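Local structure of chitin elicitor receptor kinase 1 (Arabidopsis thaliana, 4EBY) at residues 87-92 with 108-113; 134-139 with 169-174. The protein probably serves as a cell-surface immune receptor kinase whose LysM-containing ectodomain recognises chitin oligomers, with chitin-induced dimerization activating the receptor. All coordinates share one frame; numbering follows the deposited sequence.

Interaction 1: residues 87-92 with 108-113. With NAG (2-acetamido-2-deoxy-beta-D-glucopyranose), chain E.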
loop_
_atom_site.group_PDB
_atom_site.type_symbol
_atom_site.label_atom_id
_atom_site.label_comp_id
_atom_site.label_asym_id
_atom_site.label_seq_id
_atom_site.Cartn_x
_atom_site.Cartn_y
_atom_site.Cartn_z
ATOM N N ASP A 87 2.604 17.159 -12.954
ATOM C CA ASP A 87 2.500 15.723 -12.708
ATOM C C ASP A 87 2.756 14.928 -13.974
ATOM O O ASP A 87 2.416 15.355 -15.092
ATOM C CB ASP A 87 1.130 15.347 -12.126
ATOM C CG ASP A 87 1.017 15.639 -10.646
ATOM O OD1 ASP A 87 2.056 15.900 -10.004
ATOM O OD2 ASP A 87 -0.115 15.586 -10.106
ATOM N N THR A 88 3.378 13.765 -13.794
ATOM C CA THR A 88 3.570 12.805 -14.857
ATOM C C THR A 88 3.170 11.464 -14.282
ATOM O O THR A 88 3.114 11.310 -13.056
ATOM C CB THR A 88 5.047 12.707 -15.294
ATOM O OG1 THR A 88 5.848 12.322 -14.169
ATOM C CG2 THR A 88 5.530 14.055 -15.811
ATOM N N TYR A 89 2.883 10.499 -15.143
ATOM C CA TYR A 89 2.565 9.161 -14.650
ATOM C C TYR A 89 3.710 8.592 -13.824
ATOM O O TYR A 89 3.478 7.956 -12.786
ATOM C CB TYR A 89 2.220 8.229 -15.800
ATOM C CG TYR A 89 0.872 8.503 -16.446
ATOM C CD1 TYR A 89 -0.278 8.659 -15.684
ATOM C CD2 TYR A 89 0.757 8.593 -17.833
ATOM C CE1 TYR A 89 -1.517 8.898 -16.289
ATOM C CE2 TYR A 89 -0.478 8.844 -18.442
ATOM C CZ TYR A 89 -1.605 8.989 -17.666
ATOM O OH TYR A 89 -2.827 9.231 -18.270
ATOM N N GLU A 90 4.939 8.837 -14.270
ATOM C CA GLU A 90 6.110 8.369 -13.533
ATOM C C GLU A 90 6.120 8.983 -12.136
ATOM O O GLU A 90 6.256 8.282 -11.133
ATOM C CB GLU A 90 7.412 8.732 -14.267
ATOM C CG GLU A 90 8.651 8.282 -13.498
ATOM C CD GLU A 90 9.911 9.051 -13.866
ATOM O OE1 GLU A 90 9.835 10.281 -14.082
ATOM O OE2 GLU A 90 10.985 8.418 -13.919
ATOM N N ARG A 91 5.964 10.297 -12.052
ATOM C CA ARG A 91 6.028 10.941 -10.739
ATOM C C ARG A 91 4.897 10.520 -9.803
ATOM O O ARG A 91 5.103 10.321 -8.603
ATOM C CB ARG A 91 6.070 12.457 -10.859
ATOM C CG ARG A 91 6.721 13.078 -9.641
ATOM C CD ARG A 91 7.043 14.529 -9.883
ATOM N NE ARG A 91 5.810 15.287 -9.985
ATOM C CZ ARG A 91 5.759 16.605 -10.132
ATOM N NH1 ARG A 91 6.878 17.311 -10.185
ATOM N NH2 ARG A 91 4.586 17.212 -10.218
ATOM N N VAL A 92 3.696 10.377 -10.349
ATOM C CA VAL A 92 2.569 9.955 -9.543
ATOM C C VAL A 92 2.822 8.571 -8.938
ATOM O O VAL A 92 2.511 8.348 -7.779
ATOM C CB VAL A 92 1.247 9.990 -10.344
ATOM C CG1 VAL A 92 0.103 9.388 -9.532
ATOM C CG2 VAL A 92 0.918 11.454 -10.724
ATOM N N ALA A 108 -1.921 2.717 -18.600
ATOM C CA ALA A 108 -2.855 1.808 -19.256
ATOM C C ALA A 108 -4.324 2.088 -18.930
ATOM O O ALA A 108 -5.205 1.880 -19.769
ATOM C CB ALA A 108 -2.493 0.339 -18.933
ATOM N N ARG A 109 -4.583 2.582 -17.720
ATOM C CA ARG A 109 -5.946 2.673 -17.210
ATOM C C ARG A 109 -6.491 4.095 -17.183
ATOM O O ARG A 109 -7.609 4.300 -16.730
ATOM C CB ARG A 109 -6.047 2.086 -15.795
ATOM C CG ARG A 109 -5.396 2.925 -14.701
ATOM C CD ARG A 109 -5.114 2.090 -13.439
ATOM N NE ARG A 109 -6.316 1.527 -12.822
ATOM C CZ ARG A 109 -6.734 0.267 -12.955
ATOM N NH1 ARG A 109 -7.832 -0.117 -12.308
ATOM N NH2 ARG A 109 -6.081 -0.605 -13.725
ATOM N N ASN A 110 -5.704 5.049 -17.678
ATOM C CA ASN A 110 -6.144 6.453 -17.787
ATOM C C ASN A 110 -5.983 6.909 -19.226
ATOM O O ASN A 110 -5.082 6.430 -19.917
ATOM C CB ASN A 110 -5.338 7.346 -16.843
ATOM C CG ASN A 110 -5.613 7.027 -15.397
ATOM O OD1 ASN A 110 -4.817 6.344 -14.722
ATOM N ND2 ASN A 110 -6.756 7.468 -14.922
ATOM N N PRO A 111 -6.862 7.825 -19.692
ATOM C CA PRO A 111 -6.890 8.157 -21.121
ATOM C C PRO A 111 -5.974 9.311 -21.523
ATOM O O PRO A 111 -5.841 9.594 -22.719
ATOM C CB PRO A 111 -8.353 8.545 -21.357
ATOM C CG PRO A 111 -8.745 9.208 -20.043
ATOM C CD PRO A 111 -8.064 8.317 -18.993
ATOM N N PHE A 112 -5.350 9.968 -20.550
ATOM C CA PHE A 112 -4.525 11.123 -20.870
ATOM C C PHE A 112 -3.191 10.661 -21.429
ATOM O O PHE A 112 -2.528 9.815 -20.834
ATOM C CB PHE A 112 -4.328 11.985 -19.613
ATOM C CG PHE A 112 -5.596 12.185 -18.833
ATOM C CD1 PHE A 112 -6.538 13.131 -19.230
ATOM C CD2 PHE A 112 -5.852 11.403 -17.718
ATOM C CE1 PHE A 112 -7.730 13.298 -18.522
ATOM C CE2 PHE A 112 -7.032 11.557 -16.998
ATOM C CZ PHE A 112 -7.971 12.501 -17.408
ATOM N N PRO A 113 -2.811 11.178 -22.600
ATOM C CA PRO A 113 -1.465 10.889 -23.098
ATOM C C PRO A 113 -0.454 11.293 -22.034
ATOM O O PRO A 113 -0.692 12.233 -21.276
ATOM C CB PRO A 113 -1.342 11.804 -24.323
ATOM C CG PRO A 113 -2.748 11.998 -24.793
ATOM C CD PRO A 113 -3.577 12.038 -23.523
HETATM C C1 NAG E . -11.279 -0.143 -11.117
HETATM C C2 NAG E . -12.634 -0.859 -11.200
HETATM C C3 NAG E . -12.717 -1.581 -12.538
HETATM C C4 NAG E . -12.512 -0.578 -13.661
HETATM C C5 NAG E . -11.243 0.233 -13.459
HETATM C C6 NAG E . -11.135 1.317 -14.532
HETATM C C7 NAG E . -13.927 -1.869 -9.379
HETATM C C8 NAG E . -13.914 -2.835 -8.218
HETATM N N2 NAG E . -12.824 -1.824 -10.130
HETATM O O3 NAG E . -13.976 -2.221 -12.664
HETATM O O4 NAG E . -12.371 -1.239 -14.894
HETATM O O5 NAG E . -11.224 0.803 -12.167
HETATM O O6 NAG E . -12.173 2.275 -14.415
HETATM O O7 NAG E . -14.925 -1.176 -9.594
#
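Y89 turns CG anti to its own carbonyl carbon (chi1 -72°), and F112 makes the same choice (chi1 -44°); the first torsion sends the phenol from the start of helix 89-96 toward the loop that follows helix 103-109, and the second sets the phenyl ring so that the hydroxyl arrives at its edge. The two side chains cross at about a right angle. The bond across the contact runs from Y89 OH to the backbone carbonyl F112 O, 2.6 Å away; the F112 side chain meets the hydroxyl only by packing. The carbonyl lies at the edge of the phenol, in its plane, and the donor meets it at a C=O angle of 124°, tilted slightly from the carbonyl plane. The same hydroxyl packs against carbon, with F112 CB and N110 CB each 3.4 Å from Y89 OH. P111 CG sits over one face of the F112 ring, while P118, A121 and L123 also touch that side chain.

The turn carrying the phenol is fixed locally. T88 is the N-cap of helix 89-96, its OG1 accepting from R91 N at 2.9 Å. A salt bridge runs from R91 NH2 to D87 OD1, also 2.9 Å, with the carboxylate oxygen lying in the guanidinium plane; D87 OD2 is held by Y81 OH and R84 N.

Near the end of helix 103-109, R109 belongs to a glycan pocket: its NH1 comes within 3.5 Å of O5 of the sugar, and its NE donates to N124. The chemistry is thus that of a buried tyrosine spending its one proton on a backbone carbonyl, a directional link between the start of helix 89-96 and the loop after helix 103-109, which should help set the course of that loop.

Interaction 2: residues 134-139 with 169-174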
loop_
_atom_site.group_PDB
_atom_site.type_symbol
_atom_site.label_atom_id
_atom_site.label_comp_id
_atom_site.label_asym_id
_atom_site.label_seq_id
_atom_site.Cartn_x
_atom_site.Cartn_y
_atom_site.Cartn_z
ATOM N N GLU A 134 -4.684 -19.880 1.977
ATOM C CA GLU A 134 -4.876 -20.918 2.981
ATOM C C GLU A 134 -3.848 -22.038 2.833
ATOM O O GLU A 134 -3.569 -22.756 3.793
ATOM C CB GLU A 134 -6.297 -21.470 2.891
ATOM C CG GLU A 134 -6.782 -22.161 4.145
ATOM C CD GLU A 134 -8.239 -22.566 4.041
ATOM O OE1 GLU A 134 -8.815 -22.446 2.933
ATOM O OE2 GLU A 134 -8.806 -22.997 5.069
ATOM N N SER A 135 -3.285 -22.191 1.642
ATOM C CA SER A 135 -2.306 -23.254 1.421
ATOM C C SER A 135 -0.940 -22.865 1.986
ATOM O O SER A 135 -0.057 -23.706 2.128
ATOM C CB SER A 135 -2.211 -23.636 -0.060
ATOM O OG SER A 135 -1.692 -22.584 -0.854
ATOM N N VAL A 136 -0.779 -21.586 2.316
ATOM C CA VAL A 136 0.426 -21.112 2.991
ATOM C C VAL A 136 0.229 -21.123 4.495
ATOM O O VAL A 136 1.042 -21.689 5.231
ATOM C CB VAL A 136 0.803 -19.681 2.545
ATOM C CG1 VAL A 136 1.998 -19.178 3.327
ATOM C CG2 VAL A 136 1.096 -19.657 1.052
ATOM N N SER A 137 -0.853 -20.500 4.954
ATOM C CA SER A 137 -1.159 -20.474 6.375
ATOM C C SER A 137 -2.599 -20.062 6.623
ATOM O O SER A 137 -3.125 -19.179 5.945
ATOM C CB SER A 137 -0.232 -19.493 7.101
ATOM O OG SER A 137 -0.594 -19.385 8.470
ATOM N N LYS A 138 -3.225 -20.685 7.619
ATOM C CA LYS A 138 -4.527 -20.226 8.086
ATOM C C LYS A 138 -4.412 -19.059 9.068
ATOM O O LYS A 138 -5.420 -18.479 9.474
ATOM C CB LYS A 138 -5.287 -21.386 8.746
ATOM C CG LYS A 138 -5.672 -22.505 7.791
ATOM C CD LYS A 138 -5.916 -23.793 8.561
ATOM C CE LYS A 138 -6.692 -23.525 9.845
ATOM N NZ LYS A 138 -6.593 -24.668 10.799
ATOM N N ASP A 139 -3.186 -18.708 9.451
ATOM C CA ASP A 139 -2.979 -17.741 10.531
ATOM C C ASP A 139 -3.017 -16.272 10.120
ATOM O O ASP A 139 -2.970 -15.396 10.976
ATOM C CB ASP A 139 -1.643 -18.004 11.225
ATOM C CG ASP A 139 -1.631 -19.308 12.012
ATOM O OD1 ASP A 139 -2.717 -19.843 12.321
ATOM O OD2 ASP A 139 -0.523 -19.789 12.313
ATOM N N GLN A 169 8.299 -15.929 2.115
ATOM C CA GLN A 169 8.685 -16.327 0.768
ATOM C C GLN A 169 7.562 -17.083 0.078
ATOM O O GLN A 169 7.339 -16.911 -1.119
ATOM C CB GLN A 169 9.947 -17.198 0.790
ATOM C CG GLN A 169 10.598 -17.358 -0.587
ATOM C CD GLN A 169 11.150 -16.038 -1.112
ATOM O OE1 GLN A 169 12.246 -15.616 -0.728
ATOM N NE2 GLN A 169 10.408 -15.398 -2.008
ATOM N N ARG A 170 6.864 -17.935 0.824
ATOM C CA ARG A 170 5.776 -18.727 0.248
ATOM C C ARG A 170 4.622 -17.836 -0.219
ATOM O O ARG A 170 3.921 -18.173 -1.175
ATOM C CB ARG A 170 5.260 -19.781 1.241
ATOM C CG ARG A 170 6.171 -20.986 1.453
ATOM C CD ARG A 170 5.565 -21.881 2.552
ATOM N NE ARG A 170 6.333 -23.090 2.854
ATOM C CZ ARG A 170 6.081 -24.289 2.325
ATOM N NH1 ARG A 170 5.085 -24.440 1.465
ATOM N NH2 ARG A 170 6.822 -25.345 2.656
ATOM N N TYR A 171 4.412 -16.709 0.456
ATOM C CA TYR A 171 3.392 -15.753 0.009
ATOM C C TYR A 171 3.839 -14.976 -1.228
ATOM O O TYR A 171 3.035 -14.324 -1.888
ATOM C CB TYR A 171 3.080 -14.743 1.116
ATOM C CG TYR A 171 2.118 -15.247 2.172
ATOM C CD1 TYR A 171 0.866 -15.758 1.828
ATOM C CD2 TYR A 171 2.456 -15.199 3.513
ATOM C CE1 TYR A 171 -0.023 -16.205 2.822
ATOM C CE2 TYR A 171 1.579 -15.633 4.497
ATOM C CZ TYR A 171 0.346 -16.123 4.144
ATOM O OH TYR A 171 -0.506 -16.552 5.147
ATOM N N ASN A 172 5.133 -15.020 -1.517
ATOM C CA ASN A 172 5.708 -14.192 -2.569
ATOM C C ASN A 172 6.681 -15.052 -3.347
ATOM O O ASN A 172 7.892 -14.798 -3.359
ATOM C CB ASN A 172 6.415 -12.987 -1.956
ATOM C CG ASN A 172 5.457 -12.066 -1.225
ATOM O OD1 ASN A 172 4.772 -11.257 -1.855
ATOM N ND2 ASN A 172 5.386 -12.194 0.109
ATOM N N PRO A 173 6.153 -16.099 -3.994
ATOM C CA PRO A 173 7.047 -17.157 -4.468
ATOM C C PRO A 173 7.939 -16.688 -5.606
ATOM O O PRO A 173 7.479 -15.990 -6.528
ATOM C CB PRO A 173 6.085 -18.254 -4.946
ATOM C CG PRO A 173 4.775 -17.539 -5.186
ATOM C CD PRO A 173 4.730 -16.434 -4.179
ATOM N N GLY A 174 9.217 -17.023 -5.498
ATOM C CA GLY A 174 10.189 -16.696 -6.526
ATOM C C GLY A 174 10.698 -15.265 -6.465
ATOM O O GLY A 174 11.564 -14.901 -7.260
HETATM O O HOH W 1 -3.028 -16.908 4.588
#
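V136 and Y171 meet as a branched aliphatic side chain laid on an aromatic face. With chi1 at 176°, V136 places CG1 anti to the backbone N, and this methyl stands 3.6 Å from the centroid of the Y171 ring, only 12° off the ring normal: a CH-pi contact almost over the middle of the phenol. The branch point lies toward the hydroxyl half of the ring, with V136 CB 3.6 Å from Y171 CE1. CG2, the other branch, turns to the helix backbone and reaches R170 O at 3.9 Å. R170 adds its CB, which lies 3.9 Å from V136 CG1, before its chain runs extended to a guanidinium whose NE forms a salt bridge with D166.

The phenol leaves the last turn of helix 165-171 with CG anti to the carbonyl carbon (chi1 -81°), which carries its far end to the loop 134-139. There Y171 OH touches S137 CB at 3.5 Å, and a water in the plane of the ring joins the hydroxyl to S137 O, 2.6 Å from each. F143 packs edge-to-face with the same ring, and F140 and P187 also touch this tyrosine.

S137 OG accepts from D139 N at 2.9 Å, closing an ST turn just after the valine. On the other segment N172 secures the end of the helix to strand 183-187 through OD1 and Y185 N. No direct hydrogen bond crosses between the two segments; cohesion comes from dispersion and CH-pi packing, with polar attachment delegated to one water, so the loop 134-139 is held to the end of helix 165-171 by shape and apolar packing more than by directional bonds.

Both contacts use a helix-borne tyrosine to hold a loop, yet they solve the problem differently. Interaction 1 is partly buried and lies within one LysM unit, joining helix 89-96 to the exit of helix 103-109 by a direct bond from hydroxyl to carbonyl. Interaction 2 is a surface contact between the loop following strand 122-128 and helix 165-171; there the ring face does the packing and the hydroxyl works through water. One segment of interaction 1 also carries R109 of a glycan pocket, whereas no glycan-pocket residue lies in interaction 2. Their centres lie 33 Å apart, with no shared helix, and they follow one another in series along the chain.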